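Local structure of amidohydrolase (Xanthomonas campestris pv. campestris, 4DZH) at residues A272-C277 with C302-A307; L381-L386 with D412-G417. The protein probably deaminates adenosine-type substrates such as 5'-methylthioadenosine, as a zinc-binding member of the metallo-dependent hydrolase superfamily. All coordinates share one frame; numbering follows the deposited sequence.

Contact 1: residues A272-C277 with C302-A307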
# COMPACT_ATOMS: atom_id res chain seq x y z
N ALA A 272 -3.20 -7.38 30.40
CA ALA A 272 -4.07 -8.44 30.91
C ALA A 272 -4.77 -9.15 29.77
O ALA A 272 -4.73 -10.39 29.65
CB ALA A 272 -5.11 -7.83 31.85
N GLU A 273 -5.39 -8.37 28.91
CA GLU A 273 -6.11 -8.92 27.76
C GLU A 273 -5.22 -9.69 26.78
O GLU A 273 -5.61 -10.81 26.33
CB GLU A 273 -6.93 -7.83 27.09
CG GLU A 273 -8.10 -7.47 27.99
CD GLU A 273 -8.79 -6.17 27.64
OE1 GLU A 273 -8.21 -5.39 26.89
OE2 GLU A 273 -9.94 -5.97 28.13
N ILE A 274 -4.01 -9.19 26.57
CA ILE A 274 -3.04 -9.86 25.71
C ILE A 274 -2.70 -11.24 26.22
O ILE A 274 -2.84 -12.25 25.49
CB ILE A 274 -1.76 -9.05 25.50
CG1 ILE A 274 -2.07 -7.71 24.83
CG2 ILE A 274 -0.80 -9.80 24.63
CD1 ILE A 274 -0.84 -6.91 24.59
N HIS A 275 -2.30 -11.31 27.48
CA HIS A 275 -2.01 -12.58 28.14
C HIS A 275 -3.26 -13.45 28.31
O HIS A 275 -3.17 -14.69 28.19
CB HIS A 275 -1.19 -12.36 29.44
CG HIS A 275 0.13 -11.73 29.16
ND1 HIS A 275 1.25 -12.47 28.85
CD2 HIS A 275 0.49 -10.43 29.03
CE1 HIS A 275 2.26 -11.65 28.59
NE2 HIS A 275 1.83 -10.41 28.70
N LEU A 276 -4.41 -12.80 28.49
CA LEU A 276 -5.67 -13.54 28.43
C LEU A 276 -5.80 -14.32 27.13
O LEU A 276 -6.11 -15.55 27.14
CB LEU A 276 -6.88 -12.62 28.64
CG LEU A 276 -8.23 -13.37 28.76
CD1 LEU A 276 -8.19 -14.45 29.87
CD2 LEU A 276 -9.42 -12.42 28.96
N CYS A 277 -5.54 -13.63 26.01
CA CYS A 277 -5.67 -14.22 24.69
C CYS A 277 -4.65 -15.33 24.53
O CYS A 277 -5.00 -16.45 24.11
CB CYS A 277 -5.53 -13.15 23.59
SG CYS A 277 -6.87 -11.89 23.58
N CYS A 302 2.54 -5.79 17.56
CA CYS A 302 3.81 -6.27 18.05
C CYS A 302 3.65 -6.86 19.46
O CYS A 302 4.19 -7.92 19.77
CB CYS A 302 4.84 -5.15 18.08
SG CYS A 302 6.42 -5.70 18.74
N ALA A 303 2.88 -6.18 20.29
CA ALA A 303 2.68 -6.68 21.66
C ALA A 303 2.04 -8.07 21.66
O ALA A 303 2.45 -8.97 22.42
CB ALA A 303 1.86 -5.71 22.50
N LEU A 304 1.04 -8.25 20.79
CA LEU A 304 0.31 -9.50 20.73
C LEU A 304 1.21 -10.58 20.20
O LEU A 304 1.20 -11.70 20.71
CB LEU A 304 -0.89 -9.37 19.78
CG LEU A 304 -2.08 -8.56 20.30
CD1 LEU A 304 -3.00 -8.12 19.17
CD2 LEU A 304 -2.89 -9.44 21.28
N GLN A 305 1.99 -10.26 19.15
CA GLN A 305 2.82 -11.29 18.57
C GLN A 305 3.89 -11.75 19.59
O GLN A 305 4.12 -12.95 19.75
CB GLN A 305 3.42 -10.77 17.24
CG GLN A 305 4.21 -11.80 16.49
CD GLN A 305 5.65 -11.80 16.95
OE1 GLN A 305 6.20 -10.75 17.29
NE2 GLN A 305 6.26 -12.97 16.97
N ARG A 306 4.51 -10.82 20.29
CA ARG A 306 5.56 -11.22 21.20
C ARG A 306 5.02 -11.90 22.45
O ARG A 306 5.75 -12.60 23.15
CB ARG A 306 6.47 -10.06 21.55
CG ARG A 306 7.18 -9.55 20.28
CD ARG A 306 8.03 -8.33 20.51
NE ARG A 306 8.85 -8.06 19.32
CZ ARG A 306 9.64 -7.00 19.18
NH1 ARG A 306 9.72 -6.10 20.16
NH2 ARG A 306 10.36 -6.85 18.06
N ALA A 307 3.72 -11.75 22.70
CA ALA A 307 3.11 -12.44 23.83
C ALA A 307 2.58 -13.80 23.40
O ALA A 307 1.87 -14.48 24.16
CB ALA A 307 2.02 -11.61 24.41

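Contact 2: residues L381-L386 with D412-G417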
# COMPACT_ATOMS: atom_id res chain seq x y z
N LEU A 381 -0.82 -22.55 -3.31
CA LEU A 381 0.50 -22.02 -3.62
C LEU A 381 0.39 -20.83 -4.55
O LEU A 381 -0.54 -20.77 -5.37
CB LEU A 381 1.35 -23.08 -4.31
CG LEU A 381 1.50 -24.37 -3.51
CD1 LEU A 381 2.10 -25.46 -4.35
CD2 LEU A 381 2.35 -24.09 -2.30
N VAL A 382 1.37 -19.94 -4.42
CA VAL A 382 1.43 -18.72 -5.23
C VAL A 382 2.87 -18.49 -5.74
O VAL A 382 3.83 -18.58 -4.96
CB VAL A 382 0.95 -17.52 -4.39
CG1 VAL A 382 1.16 -16.21 -5.22
CG2 VAL A 382 -0.51 -17.69 -4.06
N CYS A 383 2.97 -18.15 -7.02
CA CYS A 383 4.23 -17.70 -7.64
C CYS A 383 4.18 -16.18 -7.73
O CYS A 383 3.23 -15.65 -8.30
CB CYS A 383 4.39 -18.27 -9.05
SG CYS A 383 5.01 -19.98 -9.03
N VAL A 384 5.20 -15.54 -7.18
CA VAL A 384 5.33 -14.07 -7.27
C VAL A 384 6.54 -13.81 -8.15
O VAL A 384 7.65 -14.18 -7.77
CB VAL A 384 5.55 -13.44 -5.86
CG1 VAL A 384 5.53 -11.92 -5.97
CG2 VAL A 384 4.43 -13.86 -4.95
N ASP A 385 6.33 -13.15 -9.30
CA ASP A 385 7.47 -12.74 -10.16
C ASP A 385 8.32 -11.75 -9.40
O ASP A 385 7.79 -10.74 -8.96
CB ASP A 385 6.94 -12.09 -11.42
CG ASP A 385 8.06 -11.58 -12.31
OD1 ASP A 385 9.12 -12.25 -12.37
OD2 ASP A 385 7.88 -10.49 -12.91
N LEU A 386 9.61 -12.03 -9.18
CA LEU A 386 10.52 -11.11 -8.50
C LEU A 386 11.53 -10.45 -9.48
O LEU A 386 12.38 -9.62 -9.08
CB LEU A 386 11.21 -11.74 -7.30
CG LEU A 386 10.28 -12.09 -6.13
CD1 LEU A 386 11.13 -12.73 -5.05
CD2 LEU A 386 9.53 -10.85 -5.57
N ASP A 412 0.94 -16.87 -10.83
CA ASP A 412 0.26 -18.16 -10.82
C ASP A 412 -0.23 -18.50 -9.41
O ASP A 412 0.44 -18.21 -8.44
CB ASP A 412 1.18 -19.28 -11.33
CG ASP A 412 1.74 -18.99 -12.75
OD1 ASP A 412 1.10 -19.36 -13.77
OD2 ASP A 412 2.81 -18.36 -12.83
N VAL A 413 -1.39 -19.13 -9.39
CA VAL A 413 -2.07 -19.51 -8.15
C VAL A 413 -2.71 -20.87 -8.30
O VAL A 413 -3.43 -21.16 -9.29
CB VAL A 413 -3.18 -18.50 -7.86
CG1 VAL A 413 -4.01 -18.97 -6.66
CG2 VAL A 413 -2.57 -17.14 -7.61
N TRP A 414 -2.48 -21.72 -7.30
CA TRP A 414 -3.14 -23.03 -7.22
C TRP A 414 -3.83 -23.13 -5.87
O TRP A 414 -3.29 -22.66 -4.86
CB TRP A 414 -2.12 -24.16 -7.27
CG TRP A 414 -1.32 -24.25 -8.53
CD1 TRP A 414 -1.55 -25.10 -9.60
CD2 TRP A 414 -0.13 -23.52 -8.84
NE1 TRP A 414 -0.58 -24.93 -10.56
CE2 TRP A 414 0.32 -23.99 -10.11
CE3 TRP A 414 0.61 -22.55 -8.17
CZ2 TRP A 414 1.44 -23.46 -10.74
CZ3 TRP A 414 1.76 -22.02 -8.81
CH2 TRP A 414 2.15 -22.49 -10.07
N ILE A 415 -5.00 -23.78 -5.88
CA ILE A 415 -5.76 -24.09 -4.65
C ILE A 415 -6.05 -25.58 -4.70
O ILE A 415 -6.70 -26.09 -5.65
CB ILE A 415 -7.08 -23.30 -4.52
CG1 ILE A 415 -6.79 -21.79 -4.56
CG2 ILE A 415 -7.87 -23.69 -3.20
CD1 ILE A 415 -8.04 -20.91 -4.29
N ALA A 416 -5.56 -26.28 -3.69
CA ALA A 416 -5.62 -27.77 -3.68
C ALA A 416 -5.03 -28.34 -4.99
O ALA A 416 -5.56 -29.32 -5.57
CB ALA A 416 -7.05 -28.25 -3.45
N GLY A 417 -3.96 -27.70 -5.46
CA GLY A 417 -3.27 -28.13 -6.65
C GLY A 417 -3.98 -27.83 -7.97
O GLY A 417 -3.46 -28.19 -9.02

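Contact 1: residues A272-C277 with C302-A307
I274 reaches from the helix of 272-277 against the helical turn of 302-307, where its two methyls, CG2 and CD1, and its CG1 all find partners. With CG1 beside the backbone N (chi1 -61°), CG2 falls anti to that N and is turned onto CB of A307, the first residue to leave the helix; at 3.4 Å this is tighter than a usual carbon-carbon contact. CD1, at the end of an extended chain, reaches CB of A303 at 3.6 Å, one helical turn back from A307. The third neighbour is L304, whose CD2 methyl stands 4.0 Å from CG2 and equally far from CG1 of I274, the two side chains crossing obliquely. A branched, purely apolar residue suits this place, and the small alanines probably help the backbones come close; the nearest CA pair is I274 with L304, 6.0 Å. No hydrogen bond joins the segments.

The solvent side is looser. H275 presents one face of its exposed imidazole to A307, CB lying 4.2 Å from CE1, while its NE2 is hydrogen-bonded to E271 in its own helix.

C277 touches V282 and V309, loop residues just ahead of strands 283-286 and 310-313. Helices 271-280 and 301-306 thus pack as neighbours on the outside of the TIM-barrel fold, each leading through a short loop into one of these adjacent parallel strands.

Contact 2: residues L381-L386 with D412-G417
L381 and W414 form a hydrogen-bonded antiparallel pair, bonded in both directions: L381 N to W414 O and W414 N to L381 O, each 2.9 Å. The second is the straighter, 173° at the hydrogen, with its donor in the carbonyl plane. C383 and D412 are also a hydrogen-bonded pair, but carry one bond, C383 N to D412 O at 2.9 Å; the buried D412 N has no partner in the model. Between them V382 and V413 make the non-hydrogen-bonded pair, where CA-H...O contacts, such as V413 CA to L381 O at 3.4 Å, supplement the carbonyl bonds.

Apolar contacts occupy both faces. V382 and V413 lie side by side with CG2 to CG2 at 4.1 Å, compact beta-branched residues suited to a buried strand. On the other face W414 turns its six-membered edge to the neighbouring strand, CE3 4.0 Å from CB of L381. C383 is short, and its SG, beside the backbone N (chi1 -81°), meets that edge in a sulfur-aromatic contact, SG to CZ3 3.8 Å.

Charge enters through D412, whose buried carboxylate forms a salt bridge with R66 and accepts from Q423 N.

Strand 381-385 is flanked by strands 69-80 and 410-415, both antiparallel to it; L381 and W414 also touch strand 16-20 of the mixed four-stranded sheet.

How the contacts relate
Contacts 1 and 2 are separate pieces of one amidohydrolase chain, met in series: 272-277 and 302-307 are paired before 381-386 begins. Their centres are 33 Å apart and their nearest atoms about 22 Å, so neither touches the other. They also differ in character, contact 1 being helix against helix and partly buried, contact 2 strand against strand and wholly buried. Both lie away from the metal sites, but the sheets they border also carry zinc ligands: H79 near the end of strand 69-80, which neighbours 381-385, with H81 just after it, and H228 on 225-229, beyond contact 1. E289, a magnesium ligand, lies in the chain between 272-277 and 302-307.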